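Side-chain contacts in periplasmic binding protein/LacI transcriptional regulator (Clostridium phytofermentans, PDB 3BRS), which probably binds a sugar outside the cell membrane in the cleft between its two domains and delivers it to a transport system: residues A105-A110 and L258-K263; E60-K65 and K87-K92. All coordinates share one frame; numbering follows the deposited sequence.

Both contacts belong to the same domain and sit on its six-stranded parallel sheet, where they show how an alpha/beta sheet is packed on its two faces. Their centres lie about 15 Å apart. In contact 2 the end of helix 51-63 meets the lead-in to strand 92-96; in contact 1 helix 246-262 meets the start of strand 107-110. Lys-92 joins the two: its CD lies 3.7 Å from CB of Leu-260, its CG 3.5 Å from CD1 of Leu-261, and its CA packs against Asp-106. Both contacts gather near the starts of strands, whereas the sugar site of this family lies between the domains, near the strands' carboxyl ends.

Contact 1 of 2, residues A105-A110 and L258-K263; sequences ADITVA and LKLLKK
Asp-106 and Leu-260 bring the two backbones closest, with their CA atoms 8.1 Å apart, a spacing that side chains must bridge. Both Asp-106 and Ile-107 direct their CB atoms at the last turn of helix 246-262, and Leu-260 answers from the helix. One methyl does the touching: CD1 of Leu-260 reaches CB of Asp-106 at 3.8 Å and CG2 of Ile-107 at 3.9 Å. With its CG anti to the carbonyl carbon (chi1 -53°) and an extended second torsion (chi2 170°), the leucine carries this branch outward from the helix, and it meets the isoleucine at a slant through the CG2 branch.

The aspartate contributes just its aliphatic carbon here. Its carboxylate has other business: OD2 accepts a hydrogen bond from the backbone N of Leu-93, tying the residue just before strand 107-110 to the neighbouring strand 92-96. Leu-260 extends onto Ile-94 and Lys-92 of that strand as well, while Ile-107 touches Lys-256 one turn earlier in the helix. The result is the helix-on-sheet packing of an alpha/beta domain, placed just before the helix closes in a Schellman motif at Lys-263, whose N bonds to Leu-260 O. Because methyl and methylene groups alone meet between these segments, the join is nonpolar and without directional bonds, and OD2 of Asp-106 takes its bond from the sheet, not from the helix.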
loop_
_atom_site.group_PDB
_atom_site.type_symbol
_atom_site.label_atom_id
_atom_site.label_comp_id
_atom_site.label_asym_id
_atom_site.label_seq_id
_atom_site.Cartn_x
_atom_site.Cartn_y
_atom_site.Cartn_z
ATOM N N ALA A 105 8.995 15.441 -0.888
ATOM C CA ALA A 105 9.960 14.340 -1.076
ATOM C C ALA A 105 11.083 14.743 -1.947
ATOM O O ALA A 105 10.844 15.333 -2.991
ATOM C CB ALA A 105 9.314 13.079 -1.687
ATOM N N ASP A 106 12.290 14.361 -1.585
ATOM C CA ASP A 106 13.454 14.489 -2.465
ATOM C C ASP A 106 13.355 13.430 -3.574
ATOM O O ASP A 106 13.554 13.741 -4.718
ATOM C CB ASP A 106 14.800 14.412 -1.714
ATOM C CG ASP A 106 14.960 15.511 -0.675
ATOM O OD1 ASP A 106 14.671 16.674 -0.984
ATOM O OD2 ASP A 106 15.352 15.220 0.468
ATOM N N ILE A 107 13.013 12.206 -3.231
ATOM C CA ILE A 107 12.592 11.201 -4.220
ATOM C C ILE A 107 11.407 10.371 -3.688
ATOM O O ILE A 107 11.270 10.212 -2.494
ATOM C CB ILE A 107 13.788 10.391 -4.855
ATOM C CG1 ILE A 107 13.274 9.112 -5.505
ATOM C CG2 ILE A 107 14.870 10.114 -3.869
ATOM C CD1 ILE A 107 14.281 8.258 -6.042
ATOM N N THR A 108 10.477 9.977 -4.553
ATOM C CA THR A 108 9.419 8.988 -4.220
ATOM C C THR A 108 9.602 7.630 -4.943
ATOM O O THR A 108 9.655 7.622 -6.143
ATOM C CB THR A 108 8.087 9.534 -4.651
ATOM O OG1 THR A 108 7.810 10.676 -3.825
ATOM C CG2 THR A 108 6.946 8.449 -4.477
ATOM N N VAL A 109 9.712 6.506 -4.223
ATOM C CA VAL A 109 9.731 5.183 -4.879
ATOM C C VAL A 109 8.424 4.470 -4.554
ATOM O O VAL A 109 8.176 4.178 -3.392
ATOM C CB VAL A 109 10.884 4.305 -4.456
ATOM C CG1 VAL A 109 11.024 3.093 -5.509
ATOM C CG2 VAL A 109 12.188 5.161 -4.414
ATOM N N ALA A 110 7.591 4.180 -5.553
ATOM C CA ALA A 110 6.314 3.524 -5.230
ATOM C C ALA A 110 5.824 2.719 -6.351
ATOM O O ALA A 110 6.339 2.815 -7.470
ATOM C CB ALA A 110 5.217 4.643 -4.856
ATOM N N LEU A 258 21.391 7.285 -1.534
ATOM C CA LEU A 258 22.814 7.404 -1.679
ATOM C C LEU A 258 23.208 8.440 -2.739
ATOM O O LEU A 258 24.131 9.216 -2.555
ATOM C CB LEU A 258 23.418 6.050 -1.988
ATOM C CG LEU A 258 23.842 5.165 -0.802
ATOM C CD1 LEU A 258 24.894 4.129 -1.287
ATOM C CD2 LEU A 258 24.395 6.047 0.317
ATOM N N LYS A 259 22.458 8.487 -3.832
ATOM C CA LYS A 259 22.735 9.438 -4.878
ATOM C C LYS A 259 22.570 10.823 -4.338
ATOM O O LYS A 259 23.466 11.652 -4.512
ATOM C CB LYS A 259 21.859 9.186 -6.079
ATOM C CG LYS A 259 22.114 7.796 -6.594
ATOM C CD LYS A 259 22.214 7.768 -8.057
ATOM C CE LYS A 259 22.939 6.527 -8.504
ATOM N NZ LYS A 259 23.880 6.948 -9.574
ATOM N N LEU A 260 21.499 11.062 -3.594
ATOM C CA LEU A 260 21.250 12.413 -3.085
ATOM C C LEU A 260 22.375 12.912 -2.197
ATOM O O LEU A 260 22.756 14.068 -2.273
ATOM C CB LEU A 260 19.990 12.463 -2.235
ATOM C CG LEU A 260 18.703 11.926 -2.813
ATOM C CD1 LEU A 260 17.650 11.848 -1.694
ATOM C CD2 LEU A 260 18.257 12.866 -3.970
ATOM N N LEU A 261 22.839 12.048 -1.301
ATOM C CA LEU A 261 23.908 12.401 -0.380
ATOM C C LEU A 261 25.222 12.611 -1.124
ATOM O O LEU A 261 26.032 13.403 -0.677
ATOM C CB LEU A 261 24.093 11.266 0.614
ATOM C CG LEU A 261 23.669 11.229 2.075
ATOM C CD1 LEU A 261 22.606 12.197 2.652
ATOM C CD2 LEU A 261 23.257 9.849 2.173
ATOM N N LYS A 262 25.463 11.843 -2.200
ATOM C CA LYS A 262 26.553 12.109 -3.178
ATOM C C LYS A 262 26.293 13.359 -4.084
ATOM O O LYS A 262 27.141 13.775 -4.855
ATOM C CB LYS A 262 26.789 10.905 -4.081
ATOM C CG LYS A 262 27.853 9.986 -3.655
ATOM C CD LYS A 262 27.304 8.810 -2.928
ATOM C CE LYS A 262 28.299 7.653 -2.967
ATOM N NZ LYS A 262 28.472 7.124 -4.364
ATOM N N LYS A 263 25.132 13.977 -4.002
ATOM C CA LYS A 263 24.948 15.235 -4.746
ATOM C C LYS A 263 24.872 14.942 -6.250
ATOM O O LYS A 263 25.312 15.743 -7.094
ATOM C CB LYS A 263 26.113 16.201 -4.443
ATOM C CG LYS A 263 26.140 16.724 -3.039
ATOM C CD LYS A 263 25.268 17.969 -2.833
ATOM C CE LYS A 263 25.433 18.452 -1.384
ATOM N NZ LYS A 263 26.898 18.554 -0.972
#

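Contact 2 of 2, residues E60-K65 and K87-K92; sequences EAIKRK and KDAGIK
Ile-62 and Ala-89 make the tightest apolar approach, CG2 of the isoleucine standing 3.6 Å from CB of the alanine. Ile-62 lies on the last turns of helix 51-63, and its CA is 6.9 Å from that of Ala-89, the nearest such pair. Its first torsion (chi1 -67°) sets CG2 anti to the backbone N, and this is the branch that meets the alanine methyl. Ala-89 turns its CB toward the helix, and this methyl is all its side chain brings to the contact.

The second apolar meeting is of another type, a methyl against the helix backbone. Ile-91 sends its terminal CD1 to CA of Ile-62, 3.8 Å away, with CG1 of Ile-62 a little farther from the same methyl at 4.2 Å. The arm is drawn out by an extended second torsion (chi2 162°). Ile-62 is thus touched at two places, by Ala-89 at the CG2 branch and by Ile-91 at the root.

In the fold, this pair joins helix 51-63 to the lead-in of strand 92-96 within a Rossmann-like alpha/beta domain, the architecture of periplasmic sugar-binding proteins: helix 51-63 leads into strand 68-71, and strand 92-96 runs beside it. Ile-69 of strand 68-71 lies beneath both isoleucines, so the three residues continue a hydrophobic layer between helix and sheet.

The polar bonds nearest this contact are backbone bonds inside each segment. In the last turn, Arg-64 N bonds to Ala-61 O at 2.9 Å and Lys-65 N to Ile-62 O at 3.1 Å, each reaching three residues back, and Lys-65 takes positive phi. In the other segment, Gly-90 N bonds to Lys-87 O at 2.8 Å, and the glycine's positive phi (83°) swings the chain from Ala-89 round to Ile-91.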
loop_
_atom_site.group_PDB
_atom_site.type_symbol
_atom_site.label_atom_id
_atom_site.label_comp_id
_atom_site.label_asym_id
_atom_site.label_seq_id
_atom_site.Cartn_x
_atom_site.Cartn_y
_atom_site.Cartn_z
ATOM N N GLU A 60 10.929 12.263 16.606
ATOM C CA GLU A 60 11.971 11.470 17.279
ATOM C C GLU A 60 13.119 11.135 16.280
ATOM O O GLU A 60 14.313 11.154 16.665
ATOM C CB GLU A 60 11.384 10.168 17.867
ATOM C CG GLU A 60 10.501 10.317 19.155
ATOM C CD GLU A 60 9.640 9.020 19.539
ATOM O OE1 GLU A 60 10.022 7.880 19.127
ATOM O OE2 GLU A 60 8.592 9.171 20.255
ATOM N N ALA A 61 12.758 10.787 15.038
ATOM C CA ALA A 61 13.718 10.442 13.957
ATOM C C ALA A 61 14.668 11.628 13.715
ATOM O O ALA A 61 15.880 11.512 13.739
ATOM C CB ALA A 61 12.930 10.085 12.588
ATOM N N ILE A 62 14.065 12.800 13.563
ATOM C CA ILE A 62 14.770 14.058 13.351
ATOM C C ILE A 62 15.754 14.355 14.481
ATOM O O ILE A 62 16.869 14.736 14.192
ATOM C CB ILE A 62 13.805 15.239 13.246
ATOM C CG1 ILE A 62 12.936 15.135 11.964
ATOM C CG2 ILE A 62 14.584 16.630 13.348
ATOM C CD1 ILE A 62 11.718 16.014 12.061
ATOM N N LYS A 63 15.345 14.182 15.737
ATOM C CA LYS A 63 16.293 14.317 16.867
ATOM C C LYS A 63 17.395 13.274 16.950
ATOM O O LYS A 63 18.397 13.493 17.626
ATOM C CB LYS A 63 15.566 14.348 18.208
ATOM C CG LYS A 63 14.411 15.339 18.311
ATOM C CD LYS A 63 14.884 16.746 18.593
ATOM C CE LYS A 63 13.758 17.591 19.272
ATOM N NZ LYS A 63 14.197 18.950 19.832
ATOM N N ARG A 64 17.272 12.155 16.250
ATOM C CA ARG A 64 18.429 11.244 16.135
ATOM C C ARG A 64 19.493 11.697 15.139
ATOM O O ARG A 64 20.536 11.101 15.067
ATOM C CB ARG A 64 18.010 9.835 15.822
ATOM C CG ARG A 64 17.226 9.200 16.969
ATOM C CD ARG A 64 17.000 7.704 16.722
ATOM N NE ARG A 64 15.899 7.203 17.587
ATOM C CZ ARG A 64 15.540 5.934 17.611
ATOM N NH1 ARG A 64 16.192 5.052 16.808
ATOM N NH2 ARG A 64 14.533 5.564 18.414
ATOM N N LYS A 65 19.252 12.767 14.363
ATOM C CA LYS A 65 20.284 13.353 13.398
ATOM C C LYS A 65 20.784 12.254 12.405
ATOM O O LYS A 65 21.949 12.009 12.189
ATOM C CB LYS A 65 21.390 14.151 14.121
ATOM C CG LYS A 65 20.756 15.289 15.045
ATOM C CD LYS A 65 21.696 16.323 15.555
ATOM C CE LYS A 65 20.948 17.643 15.994
ATOM N NZ LYS A 65 19.757 17.474 16.917
ATOM N N LYS A 87 13.182 18.614 6.208
ATOM C CA LYS A 87 14.107 19.381 5.263
ATOM C C LYS A 87 15.059 20.316 6.008
ATOM O O LYS A 87 16.272 20.367 5.787
ATOM C CB LYS A 87 13.284 20.290 4.287
ATOM C CG LYS A 87 12.031 19.670 3.572
ATOM C CD LYS A 87 10.725 20.600 3.544
ATOM C CE LYS A 87 10.827 21.841 2.598
ATOM N NZ LYS A 87 10.414 21.621 1.136
ATOM N N ASP A 88 14.437 21.081 6.886
ATOM C CA ASP A 88 15.039 22.131 7.668
ATOM C C ASP A 88 15.888 21.624 8.791
ATOM O O ASP A 88 16.545 22.412 9.472
ATOM C CB ASP A 88 13.906 22.946 8.260
ATOM C CG ASP A 88 12.875 23.332 7.200
ATOM O OD1 ASP A 88 13.222 24.123 6.282
ATOM O OD2 ASP A 88 11.741 22.802 7.255
ATOM N N ALA A 89 15.834 20.321 9.044
ATOM C CA ALA A 89 16.756 19.710 9.976
ATOM C C ALA A 89 17.964 19.315 9.168
ATOM O O ALA A 89 18.920 18.761 9.718
ATOM C CB ALA A 89 16.118 18.465 10.716
ATOM N N GLY A 90 17.968 19.551 7.866
ATOM C CA GLY A 90 19.204 19.089 7.122
ATOM C C GLY A 90 19.222 17.624 6.710
ATOM O O GLY A 90 20.241 17.056 6.268
ATOM N N ILE A 91 18.056 17.015 6.819
ATOM C CA ILE A 91 17.849 15.577 6.453
ATOM C C ILE A 91 17.167 15.391 5.077
ATOM O O ILE A 91 16.184 16.082 4.732
ATOM C CB ILE A 91 16.982 14.856 7.571
ATOM C CG1 ILE A 91 17.672 15.022 8.937
ATOM C CG2 ILE A 91 16.931 13.380 7.301
ATOM C CD1 ILE A 91 16.751 14.776 10.131
ATOM N N LYS A 92 17.680 14.425 4.312
ATOM C CA LYS A 92 17.104 14.004 3.037
ATOM C C LYS A 92 15.797 13.211 3.281
ATOM O O LYS A 92 15.734 12.369 4.181
ATOM C CB LYS A 92 18.152 13.078 2.355
ATOM C CG LYS A 92 19.480 13.738 1.980
ATOM C CD LYS A 92 19.281 14.610 0.746
ATOM C CE LYS A 92 19.670 16.063 0.954
ATOM N NZ LYS A 92 21.137 16.198 0.992
#